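Ferritin (Ulva pertusa, PDB 3VNX) probably stores iron inside a hollow shell of 24 subunits, oxidising ferrous iron as a ferroxidase of the ferritin family. Local coordinates at residues A[34-39]-A[95-100]; A[46-51]-A[88-93]; A[77-82]-A[126-131]. All blocks are in the same frame, centred on the assembly; numbering follows the deposited sequence. Where two conformers were deposited one is given.

All three contacts lie along helix 73-99, which runs through the four-helix bundle of the subunit. Contact 1 and contact 2 both pair it with helix 38-66 or the residues just before it; their centres are 14 Å apart, and along the chain contact 2 is nested inside the loop that contact 1 closes. Contact 3 joins helix 73-99 to helix 123-151 and crosses the other two in chain order. Its centre is 18 Å from that of contact 2 and 32 Å from that of contact 1; contacts 1 and 3 lie on opposite sides of the chain's centre. The bundle is thus tied at one end, in its metal-binding middle, and toward the other end.

Contact 1 (A[34-39]-A[95-100]); sequences VEYHIE and DYQTKR
Y36 and R100 bring the backbones nearest, CA to CA 6.9 Å, where the segment leading into helix 38-66 passes the C-terminal end of helix 73-99. R100 CB sits over the centre of one face of the Y36 ring in a CH-pi contact, 3.7 Å from the centroid. The R100 chain bends at chi2 and chi3, bringing its guanidinium round so that the rim carbon Y36 CD1 lies over its face, 3.4 Å from R100 CZ, with the planes 63° apart. Arginine suits this place: its flat head also donates in its own plane, NH2 reaching V34 O at 3.1 Å, and NH1 forms a salt bridge with D154. A water accepts from both V34 N and R100 NE. Tyrosine fits because its flat face packs on the R100 methylene while its hydroxyl serves the buried Q97: Y36 OH gives a hydrogen bond of 2.8 Å to Q97 OE1, ring and amide planes 80° apart. An alanine in place of Y36 would probably leave Q97 OE1 without this donor and open a gap beside R100. Q97 NE2 binds E41 O and N45 OD1 of helix 38-66. Y36 also packs on I44 there, while R100 rests on A156 and L157 of helix 155-201.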
loop_
_atom_site.group_PDB
_atom_site.type_symbol
_atom_site.label_atom_id
_atom_site.label_comp_id
_atom_site.label_asym_id
_atom_site.label_seq_id
_atom_site.Cartn_x
_atom_site.Cartn_y
_atom_site.Cartn_z
ATOM N N VAL A 34 15.537 -36.145 -41.720
ATOM C CA VAL A 34 14.488 -36.614 -42.612
ATOM C C VAL A 34 14.423 -35.731 -43.850
ATOM O O VAL A 34 14.141 -34.529 -43.748
ATOM C CB VAL A 34 13.100 -36.563 -41.943
ATOM C CG1 VAL A 34 11.999 -36.567 -43.014
ATOM C CG2 VAL A 34 12.921 -37.696 -40.968
ATOM N N GLU A 35 14.670 -36.329 -45.017
ATOM C CA GLU A 35 14.619 -35.595 -46.282
ATOM C C GLU A 35 15.368 -34.275 -46.204
ATOM O O GLU A 35 14.874 -33.239 -46.637
ATOM C CB GLU A 35 13.177 -35.345 -46.698
ATOM C CG GLU A 35 12.447 -36.605 -47.106
ATOM C CD GLU A 35 12.992 -37.170 -48.401
ATOM O OE1 GLU A 35 13.621 -36.392 -49.154
ATOM O OE2 GLU A 35 12.797 -38.380 -48.664
ATOM N N TYR A 36 16.567 -34.331 -45.643
ATOM C CA TYR A 36 17.394 -33.156 -45.481
ATOM C C TYR A 36 18.662 -33.320 -46.329
ATOM O O TYR A 36 19.635 -33.936 -45.888
ATOM C CB TYR A 36 17.723 -32.947 -43.983
ATOM C CG TYR A 36 18.375 -31.611 -43.714
ATOM C CD1 TYR A 36 17.676 -30.424 -43.912
ATOM C CD2 TYR A 36 19.700 -31.527 -43.298
ATOM C CE1 TYR A 36 18.278 -29.181 -43.688
ATOM C CE2 TYR A 36 20.308 -30.290 -43.069
ATOM C CZ TYR A 36 19.590 -29.120 -43.274
ATOM O OH TYR A 36 20.187 -27.895 -43.055
ATOM N N HIS A 37 18.633 -32.752 -47.538
ATOM C CA HIS A 37 19.638 -32.987 -48.581
ATOM C C HIS A 37 21.029 -32.485 -48.232
ATOM O O HIS A 37 21.193 -31.439 -47.598
ATOM C CB HIS A 37 19.178 -32.354 -49.903
ATOM C CG HIS A 37 19.961 -32.795 -51.112
ATOM N ND1 HIS A 37 19.549 -33.823 -51.932
ATOM C CD2 HIS A 37 21.105 -32.317 -51.659
ATOM C CE1 HIS A 37 20.416 -33.976 -52.919
ATOM N NE2 HIS A 37 21.364 -33.069 -52.782
ATOM N N ILE A 38 22.041 -33.225 -48.665
ATOM C CA ILE A 38 23.420 -32.853 -48.342
ATOM C C ILE A 38 23.749 -31.471 -48.860
ATOM O O ILE A 38 24.472 -30.710 -48.220
ATOM C CB ILE A 38 24.432 -33.848 -48.907
ATOM C CG1 ILE A 38 24.270 -33.965 -50.431
ATOM C CG2 ILE A 38 24.289 -35.206 -48.200
ATOM C CD1 ILE A 38 25.291 -34.857 -51.080
ATOM N N GLU A 39 23.193 -31.143 -50.016
ATOM C CA GLU A 39 23.467 -29.863 -50.644
ATOM C C GLU A 39 22.897 -28.732 -49.774
ATOM O O GLU A 39 23.542 -27.709 -49.551
ATOM C CB GLU A 39 22.888 -29.858 -52.059
ATOM C CG GLU A 39 23.474 -28.815 -52.970
ATOM C CD GLU A 39 23.079 -29.027 -54.420
ATOM O OE1 GLU A 39 22.985 -30.202 -54.831
ATOM O OE2 GLU A 39 22.879 -28.019 -55.138
ATOM N N ASP A 95 21.915 -23.781 -35.166
ATOM C CA ASP A 95 20.804 -24.379 -34.449
ATOM C C ASP A 95 19.858 -25.133 -35.399
ATOM O O ASP A 95 19.463 -26.271 -35.137
ATOM C CB ASP A 95 20.058 -23.299 -33.678
ATOM C CG ASP A 95 18.771 -23.810 -33.057
ATOM O OD1 ASP A 95 18.837 -24.707 -32.183
ATOM O OD2 ASP A 95 17.692 -23.314 -33.442
ATOM N N TYR A 96 19.501 -24.510 -36.512
ATOM C CA TYR A 96 18.647 -25.202 -37.466
ATOM C C TYR A 96 19.348 -26.439 -38.018
ATOM O O TYR A 96 18.713 -27.485 -38.198
ATOM C CB TYR A 96 18.186 -24.285 -38.613
ATOM C CG TYR A 96 16.997 -24.862 -39.352
ATOM C CD1 TYR A 96 15.718 -24.800 -38.791
ATOM C CD2 TYR A 96 17.150 -25.505 -40.600
ATOM C CE1 TYR A 96 14.607 -25.351 -39.440
ATOM C CE2 TYR A 96 16.038 -26.061 -41.264
ATOM C CZ TYR A 96 14.770 -25.976 -40.675
ATOM O OH TYR A 96 13.661 -26.500 -41.297
ATOM N N GLN A 97 20.651 -26.313 -38.279
ATOM C CA GLN A 97 21.429 -27.409 -38.850
ATOM C C GLN A 97 21.273 -28.677 -38.015
ATOM O O GLN A 97 20.878 -29.727 -38.530
ATOM C CB GLN A 97 22.907 -27.037 -38.971
ATOM C CG GLN A 97 23.745 -28.093 -39.678
ATOM C CD GLN A 97 23.589 -28.058 -41.205
ATOM O OE1 GLN A 97 22.566 -28.496 -41.752
ATOM N NE2 GLN A 97 24.611 -27.530 -41.896
ATOM N N THR A 98 21.569 -28.574 -36.723
ATOM C CA THR A 98 21.476 -29.734 -35.847
ATOM C C THR A 98 20.020 -30.075 -35.502
ATOM O O THR A 98 19.689 -31.217 -35.168
ATOM C CB THR A 98 22.328 -29.549 -34.594
ATOM O OG1 THR A 98 22.152 -28.218 -34.095
ATOM C CG2 THR A 98 23.803 -29.756 -34.947
ATOM N N LYS A 99 19.149 -29.080 -35.599
ATOM C CA LYS A 99 17.729 -29.334 -35.491
ATOM C C LYS A 99 17.279 -30.342 -36.567
ATOM O O LYS A 99 16.508 -31.252 -36.277
ATOM C CB LYS A 99 16.933 -28.024 -35.586
ATOM C CG LYS A 99 15.477 -28.129 -35.104
ATOM C CD LYS A 99 14.755 -26.769 -35.099
ATOM C CE LYS A 99 15.032 -25.986 -33.817
ATOM N NZ LYS A 99 14.474 -24.586 -33.854
ATOM N N ARG A 100 17.764 -30.190 -37.800
ATOM C CA ARG A 100 17.292 -31.034 -38.903
ATOM C C ARG A 100 18.098 -32.318 -39.086
ATOM O O ARG A 100 17.825 -33.092 -40.005
ATOM C CB ARG A 100 17.283 -30.261 -40.231
ATOM C CG ARG A 100 16.157 -29.232 -40.391
ATOM C CD ARG A 100 14.768 -29.875 -40.505
ATOM N NE ARG A 100 14.669 -30.821 -41.623
ATOM C CZ ARG A 100 14.424 -30.486 -42.891
ATOM N NH1 ARG A 100 14.247 -29.212 -43.223
ATOM N NH2 ARG A 100 14.349 -31.429 -43.828
HETATM O O HOH W 1 15.638 -33.432 -41.011
#

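Contact 2 (A[46-51]-A[88-93]); sequences EQINIE and EHAHML
L93 has the most surface buried here, followed by I48 and E51, and it fits between those two on the facing helix. Segments 46-51 and 88-93 run antiparallel, their axes at 165° and 8.2 Å apart at the closest. So close a pairing suits the small A90: A90 CA is 4.7 Å from I48 CA, and its CB meets E51 CB.

I48 and L93 lie alongside each other, pointing opposite ways. The touch is made low on both chains, I48 CG1 lying 3.4 Å from L93 CB, so these branched aliphatic residues pack by their inner carbons. The outer end of L93 turns to other neighbours: its CD1 reaches Q47 CG at 3.7 Å and E51 CG at 3.8 Å. The methylenes of the two polar residues thus complete an apolar patch.

E51 is bent at chi2 (-74°), which carries its carboxylate past L93 to H89. There OE2 makes a plain contact with H89 CB at 3.6 Å, the carboxylate and ring planes 81° apart; H89 ND1 makes a weak hydrogen bond to E86 OE1. The other oxygen, E51 OE1, accepts from Q47 NE2 at 2.8 Å and from N138 ND2, so two amide donors grip it and would limit the turning of the carboxylate.

A bound calcium ion lies about 3 Å from the E51 side chain, and E51 OE2 is close to E86 OE2. The metal would probably ease the closeness of these carboxylates. Carboxylates of E51 and E86 and the imidazole of H89 gathered near a metal ion are consistent with the ferroxidase centre of ferritins, the calcium probably standing where iron would bind.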
loop_
_atom_site.group_PDB
_atom_site.type_symbol
_atom_site.label_atom_id
_atom_site.label_comp_id
_atom_site.label_asym_id
_atom_site.label_seq_id
_atom_site.Cartn_x
_atom_site.Cartn_y
_atom_site.Cartn_z
ATOM N N GLU A 46 27.733 -23.032 -45.435
ATOM C CA GLU A 46 28.274 -21.925 -46.193
ATOM C C GLU A 46 27.750 -20.598 -45.614
ATOM O O GLU A 46 28.518 -19.683 -45.320
ATOM C CB GLU A 46 27.934 -22.092 -47.685
ATOM C CG GLU A 46 28.370 -20.938 -48.549
ATOM O OE1 GLU A 46 30.577 -21.694 -48.117
ATOM O OE2 GLU A 46 30.339 -19.692 -49.021
ATOM N N GLN A 47 26.438 -20.516 -45.433
ATOM C CA GLN A 47 25.802 -19.293 -44.959
ATOM C C GLN A 47 26.185 -19.029 -43.490
ATOM O O GLN A 47 26.394 -17.886 -43.080
ATOM C CB GLN A 47 24.279 -19.375 -45.169
ATOM C CG GLN A 47 23.508 -18.103 -44.816
ATOM C CD GLN A 47 23.985 -16.883 -45.579
ATOM O OE1 GLN A 47 24.352 -16.970 -46.753
ATOM N NE2 GLN A 47 23.966 -15.732 -44.919
ATOM N N ILE A 48 26.337 -20.085 -42.702
ATOM C CA ILE A 48 26.934 -19.898 -41.387
ATOM C C ILE A 48 28.265 -19.149 -41.514
ATOM O O ILE A 48 28.490 -18.134 -40.836
ATOM C CB ILE A 48 27.143 -21.226 -40.643
ATOM C CG1 ILE A 48 25.810 -21.739 -40.110
ATOM C CG2 ILE A 48 28.113 -21.042 -39.485
ATOM C CD1 ILE A 48 25.746 -23.230 -39.928
ATOM N N ASN A 49 29.137 -19.632 -42.396
ATOM C CA ASN A 49 30.451 -19.016 -42.546
ATOM C C ASN A 49 30.360 -17.570 -43.010
ATOM O O ASN A 49 31.197 -16.741 -42.651
ATOM C CB ASN A 49 31.338 -19.828 -43.505
ATOM C CG ASN A 49 32.711 -19.182 -43.730
ATOM O OD1 ASN A 49 33.021 -18.724 -44.835
ATOM N ND2 ASN A 49 33.533 -19.139 -42.679
ATOM N N ILE A 50 29.340 -17.268 -43.809
ATOM C CA ILE A 50 29.156 -15.916 -44.329
ATOM C C ILE A 50 28.758 -14.934 -43.213
ATOM O O ILE A 50 29.255 -13.801 -43.154
ATOM C CB ILE A 50 28.127 -15.913 -45.473
ATOM C CG1 ILE A 50 28.640 -16.785 -46.623
ATOM C CG2 ILE A 50 27.831 -14.488 -45.948
ATOM C CD1 ILE A 50 27.824 -16.704 -47.879
ATOM N N GLU A 51 27.872 -15.379 -42.321
ATOM C CA GLU A 51 27.425 -14.547 -41.208
ATOM C C GLU A 51 28.584 -14.405 -40.252
ATOM O O GLU A 51 28.904 -13.297 -39.776
ATOM C CB GLU A 51 26.228 -15.173 -40.471
ATOM C CG GLU A 51 24.990 -15.451 -41.327
ATOM C CD GLU A 51 24.187 -14.195 -41.722
ATOM O OE1 GLU A 51 23.266 -14.335 -42.562
ATOM O OE2 GLU A 51 24.450 -13.082 -41.210
ATOM N N GLU A 88 25.070 -14.054 -33.894
ATOM C CA GLU A 88 23.827 -14.707 -33.507
ATOM C C GLU A 88 23.089 -15.257 -34.733
ATOM O O GLU A 88 22.457 -16.304 -34.659
ATOM C CB GLU A 88 22.941 -13.753 -32.681
ATOM C CG GLU A 88 21.521 -14.277 -32.355
ATOM C CD GLU A 88 21.472 -15.566 -31.503
ATOM O OE1 GLU A 88 20.587 -16.421 -31.771
ATOM O OE2 GLU A 88 22.292 -15.724 -30.564
ATOM N N HIS A 89 23.175 -14.559 -35.862
ATOM C CA HIS A 89 22.619 -15.100 -37.097
ATOM C C HIS A 89 23.273 -16.435 -37.438
ATOM O O HIS A 89 22.582 -17.398 -37.797
ATOM C CB HIS A 89 22.760 -14.119 -38.260
ATOM C CG HIS A 89 21.874 -12.917 -38.146
ATOM N ND1 HIS A 89 22.119 -11.745 -38.827
ATOM C CD2 HIS A 89 20.744 -12.709 -37.429
ATOM C CE1 HIS A 89 21.178 -10.865 -38.536
ATOM N NE2 HIS A 89 20.331 -11.423 -37.687
ATOM N N ALA A 90 24.603 -16.490 -37.315
ATOM C CA ALA A 90 25.346 -17.731 -37.525
ATOM C C ALA A 90 24.877 -18.818 -36.559
ATOM O O ALA A 90 24.633 -19.967 -36.960
ATOM C CB ALA A 90 26.849 -17.495 -37.383
ATOM N N HIS A 91 24.737 -18.447 -35.289
ATOM C CA HIS A 91 24.240 -19.368 -34.262
ATOM C C HIS A 91 22.848 -19.969 -34.550
ATOM O O HIS A 91 22.601 -21.154 -34.266
ATOM C CB HIS A 91 24.234 -18.681 -32.893
ATOM C CG HIS A 91 23.905 -19.604 -31.760
ATOM N ND1 HIS A 91 24.793 -20.545 -31.285
ATOM C CD2 HIS A 91 22.779 -19.737 -31.013
ATOM C CE1 HIS A 91 24.232 -21.216 -30.291
ATOM N NE2 HIS A 91 23.013 -20.741 -30.107
ATOM N N MET A 92 21.937 -19.159 -35.093
ATOM C CA MET A 92 20.586 -19.619 -35.432
ATOM C C MET A 92 20.658 -20.630 -36.584
ATOM O O MET A 92 19.897 -21.614 -36.637
ATOM C CB MET A 92 19.676 -18.429 -35.813
ATOM C CG MET A 92 19.401 -17.416 -34.683
ATOM S SD MET A 92 19.122 -15.692 -35.216
ATOM C CE MET A 92 17.470 -15.761 -35.914
ATOM N N LEU A 93 21.574 -20.375 -37.516
ATOM C CA LEU A 93 21.737 -21.284 -38.646
ATOM C C LEU A 93 22.278 -22.609 -38.137
ATOM O O LEU A 93 21.804 -23.664 -38.535
ATOM C CB LEU A 93 22.650 -20.683 -39.715
ATOM C CG LEU A 93 21.989 -19.533 -40.477
ATOM C CD1 LEU A 93 23.031 -18.684 -41.183
ATOM C CD2 LEU A 93 20.959 -20.092 -41.461
#

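Contact 3 (A[77-82]-A[126-131]); sequences KFFKEA and YAMELA
M128 meets F78 and F79 inside the ferritin four-helix bundle, where helices 73-99 and 123-151 face each other across a diagonal of the core. Segments 77-82 and 126-131 run nearly parallel, 17° apart, and their axes come no nearer than 13.0 Å. The nearest CA atoms, those of F79 and A131, are still 9.5 Å apart, so long side chains must span the distance. Two phenylalanines and a methionine suit this task, being large, apolar and able to reach the centre.

F78 and M128 approach tip to tip. The F78 ring, placed with CG anti to the backbone N, brings CE2 to within 4.0 Å of M128 CE. M128 bends at both chi2 and chi3, and this folding turns its methyl toward F78 while its sulfur faces F79, M128 SD coming 3.7 Å from F79 CZ. Both rings therefore make Met-aromatic contacts with one flexible thioether. The sulfur approaches each obliquely: it stands 5.4 Å from the F78 centroid, 40° off the ring normal, and 4.9 Å from that of F79, 63° off.

The phenylalanines also pack on one another: F78 CD2 lies 3.8 Å above the plane of the F79 ring, offset toward its rim, and F79 CE1 sits at the edge of the F78 ring, in its plane. On the other helices, the ring of Y179 of helix 155-201 meets that of F78 with their planes nearly perpendicular and also touches M128, while L61 of helix 38-66 packs on F79.

Opposite F79 the facing helix presents two alanines, whose short CB groups let the ring tip come close to its backbone. A127 CB touches the tip of the ring at CZ, and one turn on, A131 CB lies near the ring plane at its edge, 4.3 Å from F79 CE1.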
loop_
_atom_site.group_PDB
_atom_site.type_symbol
_atom_site.label_atom_id
_atom_site.label_comp_id
_atom_site.label_asym_id
_atom_site.label_seq_id
_atom_site.Cartn_x
_atom_site.Cartn_y
_atom_site.Cartn_z
ATOM N N LYS A 77 29.941 1.568 -31.133
ATOM C CA LYS A 77 28.928 0.783 -30.437
ATOM C C LYS A 77 28.056 0.075 -31.463
ATOM O O LYS A 77 27.789 -1.144 -31.371
ATOM C CB LYS A 77 28.094 1.695 -29.542
ATOM C CG LYS A 77 26.889 1.060 -28.873
ATOM C CD LYS A 77 26.296 2.014 -27.807
ATOM C CE LYS A 77 24.967 1.499 -27.236
ATOM N NZ LYS A 77 23.891 1.381 -28.276
ATOM N N PHE A 78 27.631 0.851 -32.453
ATOM C CA PHE A 78 26.834 0.326 -33.552
ATOM C C PHE A 78 27.470 -0.918 -34.175
ATOM O O PHE A 78 26.794 -1.918 -34.434
ATOM C CB PHE A 78 26.647 1.392 -34.629
ATOM C CG PHE A 78 25.869 0.910 -35.808
ATOM C CD1 PHE A 78 24.480 0.972 -35.808
ATOM C CD2 PHE A 78 26.522 0.377 -36.918
ATOM C CE1 PHE A 78 23.748 0.525 -36.893
ATOM C CE2 PHE A 78 25.807 -0.068 -38.009
ATOM C CZ PHE A 78 24.408 0.005 -38.002
ATOM N N PHE A 79 28.775 -0.867 -34.415
ATOM C CA PHE A 79 29.409 -2.007 -35.049
ATOM C C PHE A 79 29.619 -3.187 -34.114
ATOM O O PHE A 79 29.545 -4.335 -34.550
ATOM C CB PHE A 79 30.685 -1.607 -35.789
ATOM C CG PHE A 79 30.410 -0.862 -37.049
ATOM C CD1 PHE A 79 29.655 -1.452 -38.056
ATOM C CD2 PHE A 79 30.870 0.431 -37.222
ATOM C CE1 PHE A 79 29.372 -0.774 -39.228
ATOM C CE2 PHE A 79 30.595 1.124 -38.396
ATOM C CZ PHE A 79 29.851 0.520 -39.401
ATOM N N LYS A 80 29.873 -2.921 -32.839
ATOM C CA LYS A 80 29.961 -4.028 -31.901
ATOM C C LYS A 80 28.627 -4.778 -31.876
ATOM O O LYS A 80 28.601 -6.012 -31.914
ATOM C CB LYS A 80 30.363 -3.565 -30.495
ATOM C CG LYS A 80 30.333 -4.688 -29.447
ATOM C CD LYS A 80 31.115 -5.933 -29.908
ATOM C CE LYS A 80 31.439 -6.880 -28.745
ATOM N NZ LYS A 80 30.226 -7.450 -28.092
ATOM N N GLU A 81 27.522 -4.033 -31.830
ATOM C CA GLU A 81 26.198 -4.643 -31.815
ATOM C C GLU A 81 25.940 -5.399 -33.118
ATOM O O GLU A 81 25.514 -6.555 -33.107
ATOM C CB GLU A 81 25.128 -3.578 -31.565
ATOM C CG GLU A 81 25.204 -2.985 -30.160
ATOM C CD GLU A 81 24.388 -1.716 -29.992
ATOM O OE1 GLU A 81 23.921 -1.150 -31.008
ATOM O OE2 GLU A 81 24.225 -1.283 -28.830
ATOM N N ALA A 82 26.207 -4.750 -34.248
ATOM C CA ALA A 82 26.054 -5.444 -35.523
ATOM C C ALA A 82 26.877 -6.737 -35.506
ATOM O O ALA A 82 26.417 -7.777 -36.000
ATOM C CB ALA A 82 26.448 -4.551 -36.702
ATOM N N TYR A 126 31.957 6.282 -45.638
ATOM C CA TYR A 126 32.563 5.144 -46.311
ATOM C C TYR A 126 32.198 3.834 -45.617
ATOM O O TYR A 126 31.700 2.909 -46.261
ATOM C CB TYR A 126 34.075 5.301 -46.402
ATOM C CG TYR A 126 34.756 4.041 -46.877
ATOM C CD1 TYR A 126 35.682 3.379 -46.071
ATOM C CD2 TYR A 126 34.457 3.490 -48.122
ATOM C CE1 TYR A 126 36.306 2.214 -46.502
ATOM C CE2 TYR A 126 35.074 2.328 -48.563
ATOM C CZ TYR A 126 35.998 1.696 -47.748
ATOM O OH TYR A 126 36.614 0.544 -48.174
ATOM N N ALA A 127 32.443 3.761 -44.309
ATOM C CA ALA A 127 32.081 2.589 -43.525
ATOM C C ALA A 127 30.608 2.217 -43.689
ATOM O O ALA A 127 30.264 1.025 -43.789
ATOM C CB ALA A 127 32.416 2.802 -42.054
ATOM N N MET A 128 29.732 3.220 -43.725
ATOM C CA MET A 128 28.303 2.929 -43.863
ATOM C C MET A 128 27.971 2.455 -45.283
ATOM O O MET A 128 27.092 1.604 -45.494
ATOM C CB MET A 128 27.446 4.124 -43.426
ATOM C CG MET A 128 27.719 4.536 -41.971
ATOM S SD MET A 128 27.653 3.125 -40.816
ATOM C CE MET A 128 25.898 2.734 -40.897
ATOM N N GLU A 129 28.701 2.983 -46.258
ATOM C CA GLU A 129 28.551 2.499 -47.625
ATOM C C GLU A 129 29.087 1.070 -47.748
ATOM O O GLU A 129 28.517 0.247 -48.449
ATOM C CB GLU A 129 29.235 3.442 -48.617
ATOM C CG GLU A 129 28.511 4.775 -48.817
ATOM C CD GLU A 129 29.143 5.632 -49.906
ATOM O OE1 GLU A 129 30.265 5.306 -50.359
ATOM O OE2 GLU A 129 28.513 6.631 -50.314
ATOM N N LEU A 130 30.176 0.780 -47.052
ATOM C CA LEU A 130 30.737 -0.567 -47.030
ATOM C C LEU A 130 29.722 -1.519 -46.409
ATOM O O LEU A 130 29.406 -2.567 -46.974
ATOM C CB LEU A 130 32.027 -0.584 -46.209
ATOM C CG LEU A 130 33.096 -1.642 -46.490
ATOM C CD1 LEU A 130 33.734 -2.067 -45.191
ATOM C CD2 LEU A 130 32.553 -2.851 -47.229
ATOM N N ALA A 131 29.213 -1.129 -45.240
ATOM C CA ALA A 131 28.211 -1.910 -44.514
ATOM C C ALA A 131 26.972 -2.198 -45.360
ATOM O O ALA A 131 26.540 -3.343 -45.473
ATOM C CB ALA A 131 27.817 -1.200 -43.208
#